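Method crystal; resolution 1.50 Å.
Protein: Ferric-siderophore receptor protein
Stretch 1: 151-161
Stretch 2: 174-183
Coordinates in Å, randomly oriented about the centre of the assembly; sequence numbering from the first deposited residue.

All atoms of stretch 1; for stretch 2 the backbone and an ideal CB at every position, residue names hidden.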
# COMPACT_ATOMS: atom_id res chain seq x y z
N GLN A 151 -8.78 -5.97 7.00
CA GLN A 151 -8.04 -6.77 6.08
C GLN A 151 -8.16 -6.25 4.69
O GLN A 151 -9.14 -5.64 4.31
CB GLN A 151 -8.57 -8.21 6.10
CG GLN A 151 -8.26 -8.89 7.46
CD GLN A 151 -8.82 -10.27 7.53
OE1 GLN A 151 -8.90 -11.00 6.55
NE2 GLN A 151 -9.12 -10.70 8.78
N LEU A 152 -7.11 -6.52 3.93
CA LEU A 152 -6.93 -6.06 2.56
C LEU A 152 -8.14 -6.28 1.64
O LEU A 152 -8.37 -5.54 0.77
CB LEU A 152 -5.72 -6.74 1.98
CG LEU A 152 -5.21 -6.41 0.59
CD1 LEU A 152 -4.85 -4.92 0.45
CD2 LEU A 152 -4.13 -7.33 0.07
N THR A 153 -8.86 -7.36 1.85
CA THR A 153 -9.97 -7.68 0.98
C THR A 153 -11.05 -6.58 1.04
O THR A 153 -11.73 -6.38 0.10
CB THR A 153 -10.57 -9.06 1.36
OG1 THR A 153 -10.65 -9.09 2.75
CG2 THR A 153 -9.67 -10.19 0.87
N GLN A 154 -11.12 -5.89 2.18
CA GLN A 154 -12.05 -4.79 2.37
C GLN A 154 -11.82 -3.69 1.35
O GLN A 154 -12.61 -3.53 0.42
CB GLN A 154 -11.91 -4.22 3.79
CG GLN A 154 -12.92 -3.13 4.12
CD GLN A 154 -13.65 -3.39 5.43
OE1 GLN A 154 -13.15 -4.09 6.30
NE2 GLN A 154 -14.83 -2.81 5.56
N PRO A 155 -10.74 -2.92 1.51
CA PRO A 155 -10.47 -1.84 0.56
C PRO A 155 -10.35 -2.31 -0.87
O PRO A 155 -10.59 -1.53 -1.75
CB PRO A 155 -9.16 -1.24 1.09
CG PRO A 155 -8.52 -2.35 1.92
CD PRO A 155 -9.73 -2.97 2.57
N LEU A 156 -9.98 -3.58 -1.11
CA LEU A 156 -10.01 -4.07 -2.52
C LEU A 156 -11.41 -4.07 -3.09
O LEU A 156 -11.65 -3.63 -4.22
CB LEU A 156 -9.41 -5.47 -2.64
CG LEU A 156 -7.87 -5.47 -2.58
CD1 LEU A 156 -7.35 -6.93 -2.54
CD2 LEU A 156 -7.34 -4.87 -3.84
N GLN A 157 -12.34 -4.58 -2.32
CA GLN A 157 -13.67 -4.58 -2.90
C GLN A 157 -14.24 -3.15 -2.93
O GLN A 157 -14.94 -2.85 -3.91
CB GLN A 157 -14.50 -5.56 -2.22
CG GLN A 157 -14.81 -5.33 -0.83
CD GLN A 157 -16.06 -6.11 -0.48
OE1 GLN A 157 -16.00 -7.14 0.22
NE2 GLN A 157 -17.20 -5.68 -1.04
N ARG A 158 -13.88 -2.28 -1.96
CA ARG A 158 -14.41 -0.86 -1.90
C ARG A 158 -13.85 -0.10 -3.18
O ARG A 158 -14.54 0.65 -3.90
CB ARG A 158 -14.00 -0.12 -0.63
CG ARG A 158 -14.66 -0.65 0.71
CD ARG A 158 -16.16 -0.36 0.70
NE ARG A 158 -16.37 1.06 1.05
CZ ARG A 158 -17.18 1.90 0.44
NH1 ARG A 158 -17.91 1.55 -0.65
NH2 ARG A 158 -17.27 3.11 0.95
N MET A 159 -12.55 -0.29 -3.48
CA MET A 159 -11.94 0.31 -4.68
C MET A 159 -12.54 -0.22 -5.99
O MET A 159 -12.69 0.53 -6.98
CB MET A 159 -10.42 0.08 -4.66
CG MET A 159 -9.65 0.87 -5.78
SD MET A 159 -9.80 2.70 -5.60
CE MET A 159 -8.64 2.93 -4.27
N TRP A 160 -12.83 -1.53 -6.02
CA TRP A 160 -13.54 -2.11 -7.15
C TRP A 160 -14.90 -1.46 -7.36
O TRP A 160 -15.25 -1.08 -8.51
CB TRP A 160 -13.64 -3.59 -6.87
CG TRP A 160 -14.55 -4.39 -7.69
CD1 TRP A 160 -15.91 -4.26 -7.79
CD2 TRP A 160 -14.20 -5.56 -8.42
NE1 TRP A 160 -16.41 -5.19 -8.64
CE2 TRP A 160 -15.39 -6.03 -9.02
CE3 TRP A 160 -13.00 -6.21 -8.68
CZ2 TRP A 160 -15.43 -7.15 -9.85
CZ3 TRP A 160 -13.02 -7.34 -9.48
CH2 TRP A 160 -14.24 -7.81 -10.07
N GLU A 161 -15.67 -1.30 -6.29
CA GLU A 161 -16.97 -0.63 -6.42
C GLU A 161 -16.78 0.80 -6.96
O GLU A 161 -17.61 1.25 -7.80
CB GLU A 161 -17.69 -0.60 -5.05
CG GLU A 161 -18.02 -2.02 -4.61
CD GLU A 161 -18.35 -2.23 -3.11
OE1 GLU A 161 -18.37 -1.24 -2.33
OE2 GLU A 161 -18.69 -3.42 -2.74
N UNK A 174 -10.38 -9.07 -18.22
CA UNK A 174 -9.13 -8.60 -17.54
C UNK A 174 -9.34 -8.58 -15.99
O UNK A 174 -8.54 -9.13 -15.22
CB UNK A 174 -8.74 -7.21 -18.04
N UNK A 175 -10.45 -8.00 -15.55
CA UNK A 175 -10.82 -7.91 -14.12
C UNK A 175 -11.28 -9.22 -13.42
O UNK A 175 -10.83 -9.59 -12.30
CB UNK A 175 -11.95 -6.88 -13.99
N UNK A 176 -12.20 -9.97 -13.99
CA UNK A 176 -12.57 -11.24 -13.32
C UNK A 176 -11.41 -12.23 -13.35
O UNK A 176 -11.28 -12.99 -12.39
CB UNK A 176 -13.80 -11.86 -13.99
N UNK A 177 -10.52 -12.15 -14.36
CA UNK A 177 -9.34 -13.03 -14.34
C UNK A 177 -8.46 -12.53 -13.19
O UNK A 177 -7.80 -13.30 -12.54
CB UNK A 177 -8.59 -13.02 -15.67
N UNK A 178 -8.38 -11.21 -13.00
CA UNK A 178 -7.56 -10.72 -11.95
C UNK A 178 -8.01 -11.15 -10.56
O UNK A 178 -7.19 -11.49 -9.70
CB UNK A 178 -7.51 -9.19 -12.03
N UNK A 179 -9.33 -11.10 -10.38
CA UNK A 179 -9.91 -11.52 -9.10
C UNK A 179 -9.70 -13.02 -8.91
O UNK A 179 -9.35 -13.45 -7.77
CB UNK A 179 -11.40 -11.17 -9.04
N UNK A 180 -9.84 -13.82 -9.97
CA UNK A 180 -9.62 -15.25 -9.82
C UNK A 180 -8.16 -15.49 -9.48
O UNK A 180 -7.88 -16.39 -8.65
CB UNK A 180 -10.02 -16.01 -11.09
N UNK A 181 -7.22 -14.70 -10.08
CA UNK A 181 -5.80 -14.93 -9.80
C UNK A 181 -5.52 -14.52 -8.34
O UNK A 181 -4.73 -15.19 -7.64
CB UNK A 181 -4.91 -14.15 -10.77
N UNK A 182 -6.17 -13.47 -7.83
CA UNK A 182 -5.94 -13.06 -6.45
C UNK A 182 -6.49 -14.19 -5.57
O UNK A 182 -5.80 -14.53 -4.59
CB UNK A 182 -6.60 -11.72 -6.14
N UNK A 183 -7.68 -14.75 -5.88
CA UNK A 183 -8.21 -15.77 -4.96
C UNK A 183 -7.30 -16.99 -4.96
O UNK A 183 -7.11 -17.64 -3.89
CB UNK A 183 -9.63 -16.17 -5.35

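The two helices run antiparallel, at 177°, with axes 13.5 Å apart at their closest. At that spacing side chains must reach to touch. Stretch 1 offers Trp160 near one end, Leu156 in the middle, Thr153 and Leu152 toward the other.

Position 174 has helical angles, and its CB finds nothing of stretch 1 within 5.5 Å. Open space suits many residues, polar ones included. It is Lys174, extended at chi1 and chi2 and without a contact here.

Position 175 points toward stretch 1. Its ideal CB lies 4.6 Å from Trp160 CH2. The CA of 175 is 9.5 Å from Trp160 CA. A modest apolar side chain such as Val or Ile would suit; Leu or Met are possible if they can turn aside from the ring. The deposited residue is Val175, chi1 t. Its CG1 makes a short contact with Trp160 CZ3, 3.2 Å, oblique to the ring.

Position 176 points sideways, with no stretch 1 atom within 5.5 Å of the ideal CB. Small or polar residues would fit, and longer ones have room. It is Thr176, chi1 p, near Trp160 but not in close contact with it.

Position 177 is out of reach of stretch 1, so the choice is wide. It is Asp177.

Position 178 points toward stretch 1, but its ideal CB has no neighbour within 5.5 Å. A larger apolar side chain might bridge that distance, while a small one would leave the space to its neighbours. It is Ala178, whose CB stays 6.4 Å from Trp160 CZ3.

Position 179 points toward stretch 1. Its ideal CB is 4.2 Å from Trp160 CZ3. The CA of 179 is 9.9 Å from Leu156 CA. Aliphatic carbon suits the start of the side chain: Leu, Met, or the stem of Lys, Arg or Gln. The residue is Lys179. Its CB sits 4.1 Å from Trp160 CZ3, again oblique to the ring, but the end of the chain leads away from stretch 1. NZ turns along its own helix toward position 183.

Positions 180 and 181 are both out of reach. Stretch 1 sets no requirement, and any good helix former would serve. Both are alanines, Ala180 and Ala181.

Position 182 points toward stretch 1, although nothing lies within 5.5 Å of its ideal CB. Leu152, Leu156 and the methyl of Thr153 offer an apolar surface farther out. A long apolar side chain is favoured: Phe, Leu, Met or perhaps Tyr. It is Phe182, chi1 t, and its ring spans the gap. Phe182 CE1 lies 3.5 Å from Leu156 CD1, an oblique approach. Leu152 CD2, 4.4 Å from Phe182 CE1, and Thr153 CG2, 4.1 Å from Phe182 CZ, meet the ring at its edge.

Position 183 is out of reach, one helical turn after 179. Polar or acidic residues fit, and an acid can pair with a lysine there. It is Asp183, whose OD2 forms a salt bridge with Lys179 NZ at 3.1 Å. No hydrogen bond joins the two stretches.

Stretch 2, residues 174-183: KVTDAKAAFD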
# COMPACT_ATOMS: atom_id res chain seq x y z
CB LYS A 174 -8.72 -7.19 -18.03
CG LYS A 174 -7.40 -6.65 -17.33
CD LYS A 174 -6.92 -5.35 -17.95
CE LYS A 174 -5.39 -5.20 -17.78
NZ LYS A 174 -5.06 -4.48 -16.56
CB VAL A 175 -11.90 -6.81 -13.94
CG1 VAL A 175 -12.38 -6.75 -12.52
CG2 VAL A 175 -11.40 -5.40 -14.43
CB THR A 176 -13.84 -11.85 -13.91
OG1 THR A 176 -13.64 -12.06 -15.31
CG2 THR A 176 -14.97 -10.83 -13.73
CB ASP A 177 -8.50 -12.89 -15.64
CG ASP A 177 -9.09 -13.65 -16.84
OD1 ASP A 177 -9.92 -14.56 -16.70
OD2 ASP A 177 -8.71 -13.25 -17.95
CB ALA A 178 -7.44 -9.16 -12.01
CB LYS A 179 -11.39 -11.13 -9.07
CG LYS A 179 -12.11 -11.59 -7.85
CD LYS A 179 -11.44 -11.17 -6.54
CE LYS A 179 -12.42 -11.21 -5.34
NZ LYS A 179 -13.11 -12.53 -5.08
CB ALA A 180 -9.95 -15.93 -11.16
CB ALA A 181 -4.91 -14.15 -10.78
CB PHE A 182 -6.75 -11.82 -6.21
CG PHE A 182 -6.72 -11.33 -4.78
CD1 PHE A 182 -5.78 -10.45 -4.33
CD2 PHE A 182 -7.74 -11.74 -3.94
CE1 PHE A 182 -5.76 -10.04 -3.00
CE2 PHE A 182 -7.79 -11.32 -2.64
CZ PHE A 182 -6.83 -10.42 -2.13
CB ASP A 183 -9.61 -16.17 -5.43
CG ASP A 183 -10.68 -15.09 -5.14
OD1 ASP A 183 -10.42 -14.15 -4.39
OD2 ASP A 183 -11.78 -15.23 -5.73
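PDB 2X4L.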